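Local coordinates for protein DNA polymerase III subunit beta (Deinococcus radiodurans, PDB 4TRT) that probably encircles DNA as a ring-shaped head-to-tail homodimer, tethering DNA polymerases and other proteins to it and making synthesis processive, at residues L18-P23 with L45-N49; T32-T38 with E66-A72. One frame throughout, in Å; residues are numbered along the deposited sequence.

Contact 1: residues L18-P23 with L45-N49; sequences LERVIP and LSGTN
Leu18 and Gly47 meet where the end of helix 8-21 rests on strand 42-48. The CD2 methyl of Leu18 lies over the peptide joining Ser46 to Gly47, 3.6 Å from Gly47 N; the placing of its other methyl, CD1, against Leu45 is doubtful, because the modelled atoms sit too close. With CG1 beside its own backbone N (chi1 -61°), Ile22 extends CD1 to within 3.9 Å of Gly47 CA; a CB on Gly47 would collide with that methyl, so the bare backbone here gives the isoleucine its seat. Cutting Leu18 back to an alanine would probably open a gap over the Ser46-Gly47 peptide and leave the end of the helix less firmly seated on the strand. Farther along, Val21 and Asn49 cross at about a right angle, the CG1 methyl of Val21 4.1 Å from Asn49 ND2. A water accepts from Asn49 ND2 and donates to Val21 O, both at 2.8 Å, while Asn49 OD1 takes the backbone N-H groups of Glu51 and Ile52. Pro23 CD packs 3.5 Å from Thr48 O. Around this interface, Leu18 and Ile22 also touch Leu34 of strand 33-38, Val21 reaches Ile52 and Leu54 of strand 52-59, and Ile22 meets Ala72 of helix 72-81.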
loop_
_atom_site.group_PDB
_atom_site.type_symbol
_atom_site.label_atom_id
_atom_site.label_comp_id
_atom_site.label_asym_id
_atom_site.label_seq_id
_atom_site.Cartn_x
_atom_site.Cartn_y
_atom_site.Cartn_z
ATOM N N LEU A 18 19.282 7.729 1.629
ATOM C CA LEU A 18 19.465 9.024 0.984
ATOM C C LEU A 18 18.295 9.412 0.091
ATOM O O LEU A 18 17.904 10.572 0.062
ATOM C CB LEU A 18 20.770 9.071 0.187
ATOM C CG LEU A 18 21.907 9.420 1.133
ATOM C CD1 LEU A 18 23.212 8.781 0.722
ATOM C CD2 LEU A 18 22.018 10.929 1.301
ATOM N N GLU A 19 17.699 8.444 -0.597
ATOM C CA GLU A 19 16.584 8.754 -1.480
ATOM C C GLU A 19 15.326 9.192 -0.725
ATOM O O GLU A 19 14.496 9.906 -1.282
ATOM C CB GLU A 19 16.282 7.600 -2.443
ATOM C CG GLU A 19 15.370 6.517 -1.916
ATOM C CD GLU A 19 15.028 5.472 -2.967
ATOM O OE1 GLU A 19 14.915 4.293 -2.599
ATOM O OE2 GLU A 19 14.860 5.812 -4.155
ATOM N N ARG A 20 15.184 8.794 0.532
ATOM C CA ARG A 20 14.054 9.284 1.324
ATOM C C ARG A 20 14.224 10.743 1.778
ATOM O O ARG A 20 13.230 11.410 1.995
ATOM C CB ARG A 20 13.718 8.372 2.506
ATOM C CG ARG A 20 12.894 7.151 2.102
ATOM C CD ARG A 20 12.649 6.258 3.298
ATOM N NE ARG A 20 13.898 5.993 4.020
ATOM C CZ ARG A 20 13.989 5.278 5.136
ATOM N NH1 ARG A 20 12.913 4.695 5.656
ATOM N NH2 ARG A 20 15.173 5.133 5.721
ATOM N N VAL A 21 15.464 11.227 1.880
ATOM C CA VAL A 21 15.773 12.628 2.239
ATOM C C VAL A 21 15.847 13.552 1.014
ATOM O O VAL A 21 15.219 14.620 0.980
ATOM C CB VAL A 21 17.111 12.696 3.004
ATOM C CG1 VAL A 21 17.554 14.137 3.232
ATOM C CG2 VAL A 21 16.993 11.948 4.325
ATOM N N ILE A 22 16.620 13.143 0.009
ATOM C CA ILE A 22 16.805 13.956 -1.190
ATOM C C ILE A 22 15.457 14.082 -1.907
ATOM O O ILE A 22 14.784 13.065 -2.125
ATOM C CB ILE A 22 17.886 13.349 -2.117
ATOM C CG1 ILE A 22 19.225 13.302 -1.386
ATOM C CG2 ILE A 22 18.019 14.158 -3.399
ATOM C CD1 ILE A 22 20.351 12.570 -2.092
ATOM N N PRO A 23 15.049 15.319 -2.277
ATOM C CA PRO A 23 13.817 15.478 -3.059
ATOM C C PRO A 23 13.903 14.847 -4.443
ATOM O O PRO A 23 14.979 14.815 -5.047
ATOM C CB PRO A 23 13.646 17.017 -3.173
ATOM C CG PRO A 23 14.537 17.601 -2.136
ATOM C CD PRO A 23 15.651 16.619 -1.918
ATOM N N LEU A 45 28.106 8.654 0.418
ATOM C CA LEU A 45 26.918 9.118 -0.287
ATOM C C LEU A 45 26.294 10.248 0.528
ATOM O O LEU A 45 26.031 10.067 1.719
ATOM C CB LEU A 45 25.905 7.969 -0.414
ATOM C CG LEU A 45 26.396 6.602 -0.912
ATOM C CD1 LEU A 45 25.326 5.528 -0.766
ATOM C CD2 LEU A 45 26.837 6.693 -2.365
ATOM N N SER A 46 26.042 11.403 -0.089
ATOM C CA SER A 46 25.478 12.504 0.669
ATOM C C SER A 46 24.477 13.353 -0.129
ATOM O O SER A 46 24.475 13.363 -1.379
ATOM C CB SER A 46 26.603 13.362 1.265
ATOM O OG SER A 46 27.187 14.205 0.288
ATOM N N GLY A 47 23.621 14.043 0.619
ATOM C CA GLY A 47 22.627 14.949 0.046
ATOM C C GLY A 47 21.904 15.781 1.095
ATOM O O GLY A 47 22.165 15.665 2.299
ATOM N N THR A 48 20.997 16.637 0.634
ATOM C CA THR A 48 20.277 17.528 1.519
ATOM C C THR A 48 18.857 17.722 1.005
ATOM O O THR A 48 18.594 17.528 -0.184
ATOM C CB THR A 48 20.984 18.893 1.627
ATOM O OG1 THR A 48 20.343 19.706 2.618
ATOM C CG2 THR A 48 20.937 19.627 0.285
ATOM N N ASN A 49 17.949 18.076 1.915
ATOM C CA ASN A 49 16.635 18.611 1.524
ATOM C C ASN A 49 16.455 20.033 2.047
ATOM O O ASN A 49 15.338 20.536 2.149
ATOM C CB ASN A 49 15.492 17.701 1.980
ATOM C CG ASN A 49 15.344 17.639 3.481
ATOM O OD1 ASN A 49 16.007 18.365 4.229
ATOM N ND2 ASN A 49 14.448 16.773 3.938
HETATM O O HOH W 1 12.862 15.102 2.419
#

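Contact 2: residues T32-T38 with E66-A72; sequences TALKVET and ENFVVPA
Thr38 OG1 donates to Glu66 O at 2.7 Å, the shortest hydrogen bond between residues 32-38 and 66-72. The hydroxyl stands above the plane of the Glu66 carbonyl, 44° out of it, and is brought there by a chi1 of 55° that sets OG1 between the backbone N and the carbonyl carbon of Thr38. Next to it, Asn67 OD1 accepts a weak bond from Thr38 N and lies 3.1 Å from Glu37 CA. The Asn67 amide also rests against the aliphatic part of Glu37, whose carboxylate plane is turned 65° from it.

Beyond this end the strands pair regularly. Leu34 and Val70 exchange two backbone hydrogen bonds, as do Val36 and Phe68. On the face carrying Val36 and Phe68, the two side chains run side by side in the same direction. Val36 CB sits over one face of the ring, displaced toward its rim, in a CH-pi contact 3.8 Å from the centroid, and both valine methyls approach the outer ring carbons. Leu34 CB meets Ala72 CB at 3.7 Å. Ala33 CB packs 4.1 Å from Val69 CB; on the face of Lys35 and Val69, Lys35 bends away from Val69 toward Pro116 O, to which its amine makes a weak bond.

The pairing ends as Pro71, at the N-cap position, leads into helix 72-81, and Ala72 N donates to Thr32 O. Strand 68-71 is the outermost strand at this end of its sheet within the chain, although Val69 is also backbone-bonded to Gly110. An antiparallel outer pair whose last strand runs straight into a helix laid against the sheet is characteristic of the two-helix, beta-rich domains of DNA polymerase III beta subunits.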
loop_
_atom_site.group_PDB
_atom_site.type_symbol
_atom_site.label_atom_id
_atom_site.label_comp_id
_atom_site.label_asym_id
_atom_site.label_seq_id
_atom_site.Cartn_x
_atom_site.Cartn_y
_atom_site.Cartn_z
ATOM N N THR A 32 18.128 17.665 -6.267
ATOM C CA THR A 32 17.701 16.288 -6.467
ATOM C C THR A 32 18.887 15.332 -6.674
ATOM O O THR A 32 18.676 14.136 -6.867
ATOM C CB THR A 32 16.759 16.197 -7.686
ATOM O OG1 THR A 32 17.379 16.827 -8.804
ATOM C CG2 THR A 32 15.460 16.907 -7.407
ATOM N N ALA A 33 20.113 15.859 -6.650
ATOM C CA ALA A 33 21.307 15.057 -6.873
ATOM C C ALA A 33 21.809 14.372 -5.598
ATOM O O ALA A 33 21.590 14.845 -4.476
ATOM C CB ALA A 33 22.418 15.900 -7.460
ATOM N N LEU A 34 22.465 13.237 -5.808
ATOM C CA LEU A 34 23.229 12.545 -4.786
ATOM C C LEU A 34 24.680 12.902 -5.040
ATOM O O LEU A 34 25.145 12.826 -6.189
ATOM C CB LEU A 34 23.035 11.034 -4.948
ATOM C CG LEU A 34 23.871 10.091 -4.083
ATOM C CD1 LEU A 34 23.403 10.180 -2.633
ATOM C CD2 LEU A 34 23.697 8.672 -4.589
ATOM N N LYS A 35 25.408 13.282 -3.994
ATOM C CA LYS A 35 26.837 13.461 -4.119
ATOM C C LYS A 35 27.535 12.178 -3.694
ATOM O O LYS A 35 27.160 11.552 -2.689
ATOM C CB LYS A 35 27.336 14.641 -3.291
ATOM C CG LYS A 35 28.828 14.883 -3.453
ATOM C CD LYS A 35 29.257 16.287 -3.053
ATOM C CE LYS A 35 29.666 16.391 -1.601
ATOM N NZ LYS A 35 29.985 17.804 -1.221
ATOM N N VAL A 36 28.515 11.754 -4.488
ATOM C CA VAL A 36 29.276 10.537 -4.175
ATOM C C VAL A 36 30.747 10.899 -4.092
ATOM O O VAL A 36 31.324 11.394 -5.053
ATOM C CB VAL A 36 29.081 9.424 -5.226
ATOM C CG1 VAL A 36 29.875 8.189 -4.818
ATOM C CG2 VAL A 36 27.610 9.082 -5.380
ATOM N N GLU A 37 31.330 10.702 -2.918
ATOM C CA GLU A 37 32.726 10.985 -2.696
ATOM C C GLU A 37 33.397 9.666 -2.481
ATOM O O GLU A 37 32.891 8.829 -1.733
ATOM C CB GLU A 37 32.933 11.846 -1.453
ATOM C CG GLU A 37 32.613 13.307 -1.665
ATOM C CD GLU A 37 32.592 14.081 -0.364
ATOM O OE1 GLU A 37 31.872 13.652 0.563
ATOM O OE2 GLU A 37 33.300 15.108 -0.268
ATOM N N THR A 38 34.530 9.476 -3.148
ATOM C CA THR A 38 35.239 8.217 -3.090
ATOM C C THR A 38 36.598 8.420 -2.448
ATOM O O THR A 38 37.219 9.474 -2.573
ATOM C CB THR A 38 35.372 7.571 -4.491
ATOM O OG1 THR A 38 35.985 8.485 -5.415
ATOM C CG2 THR A 38 33.985 7.140 -5.020
ATOM N N GLU A 66 37.476 9.814 -7.302
ATOM C CA GLU A 66 37.008 11.038 -7.919
ATOM C C GLU A 66 35.573 11.228 -7.431
ATOM O O GLU A 66 34.891 10.255 -7.136
ATOM C CB GLU A 66 37.050 10.875 -9.435
ATOM C CG GLU A 66 36.825 12.135 -10.238
ATOM C CD GLU A 66 36.966 11.892 -11.741
ATOM O OE1 GLU A 66 37.502 10.831 -12.140
ATOM O OE2 GLU A 66 36.543 12.761 -12.530
ATOM N N ASN A 67 35.140 12.475 -7.298
ATOM C CA ASN A 67 33.793 12.771 -6.807
ATOM C C ASN A 67 32.865 13.106 -7.966
ATOM O O ASN A 67 33.313 13.582 -9.003
ATOM C CB ASN A 67 33.816 13.934 -5.827
ATOM C CG ASN A 67 34.745 13.703 -4.653
ATOM O OD1 ASN A 67 34.973 12.574 -4.228
ATOM N ND2 ASN A 67 35.281 14.781 -4.121
ATOM N N PHE A 68 31.577 12.852 -7.788
ATOM C CA PHE A 68 30.592 13.137 -8.829
ATOM C C PHE A 68 29.206 13.274 -8.229
ATOM O O PHE A 68 28.989 12.887 -7.080
ATOM C CB PHE A 68 30.596 12.027 -9.908
ATOM C CG PHE A 68 30.267 10.662 -9.387
ATOM C CD1 PHE A 68 31.268 9.825 -8.905
ATOM C CD2 PHE A 68 28.966 10.194 -9.394
ATOM C CE1 PHE A 68 30.968 8.554 -8.440
ATOM C CE2 PHE A 68 28.653 8.926 -8.918
ATOM C CZ PHE A 68 29.662 8.102 -8.435
ATOM N N VAL A 69 28.278 13.814 -9.023
ATOM C CA VAL A 69 26.864 13.834 -8.686
ATOM C C VAL A 69 26.036 13.109 -9.755
ATOM O O VAL A 69 26.358 13.133 -10.940
ATOM C CB VAL A 69 26.319 15.265 -8.476
ATOM C CG1 VAL A 69 27.031 15.954 -7.304
ATOM C CG2 VAL A 69 26.420 16.097 -9.752
ATOM N N VAL A 70 24.974 12.454 -9.309
ATOM C CA VAL A 70 24.024 11.780 -10.179
ATOM C C VAL A 70 22.623 11.977 -9.578
ATOM O O VAL A 70 22.500 12.210 -8.374
ATOM C CB VAL A 70 24.308 10.261 -10.303
ATOM C CG1 VAL A 70 25.433 9.968 -11.286
ATOM C CG2 VAL A 70 24.589 9.656 -8.928
ATOM N N PRO A 71 21.566 11.904 -10.407
ATOM C CA PRO A 71 20.203 11.989 -9.860
ATOM C C PRO A 71 19.969 10.853 -8.847
ATOM O O PRO A 71 20.150 9.674 -9.185
ATOM C CB PRO A 71 19.299 11.834 -11.090
ATOM C CG PRO A 71 20.177 12.045 -12.276
ATOM C CD PRO A 71 21.564 11.645 -11.858
ATOM N N ALA A 72 19.596 11.218 -7.623
ATOM C CA ALA A 72 19.566 10.283 -6.513
ATOM C C ALA A 72 18.556 9.151 -6.697
ATOM O O ALA A 72 18.881 7.994 -6.433
ATOM C CB ALA A 72 19.304 11.017 -5.203
#

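Overall arrangement
Both contacts belong to the N-terminal domain and share one antiparallel sheet, in which strand 33-38 stands between strands 42-48 and 68-71. Contact 1 is the more deeply buried, a helix end set on the sheet through apolar side chains, with a water as its polar bridge. Contact 2, partly buried, is held chiefly by backbone hydrogen bonds and runs from the apolar end at Leu34 and Ala72 to a more polar end at Thr38, Glu66 and Asn67. The centres of contact 1 and contact 2 lie about 11 Å apart, and their segments alternate along the chain. They join directly: Ser46 O and Lys35 N, 2.8 Å apart, probably form a hydrogen bond, and Ile22 CD1 packs 3.5 Å from Ala33 O.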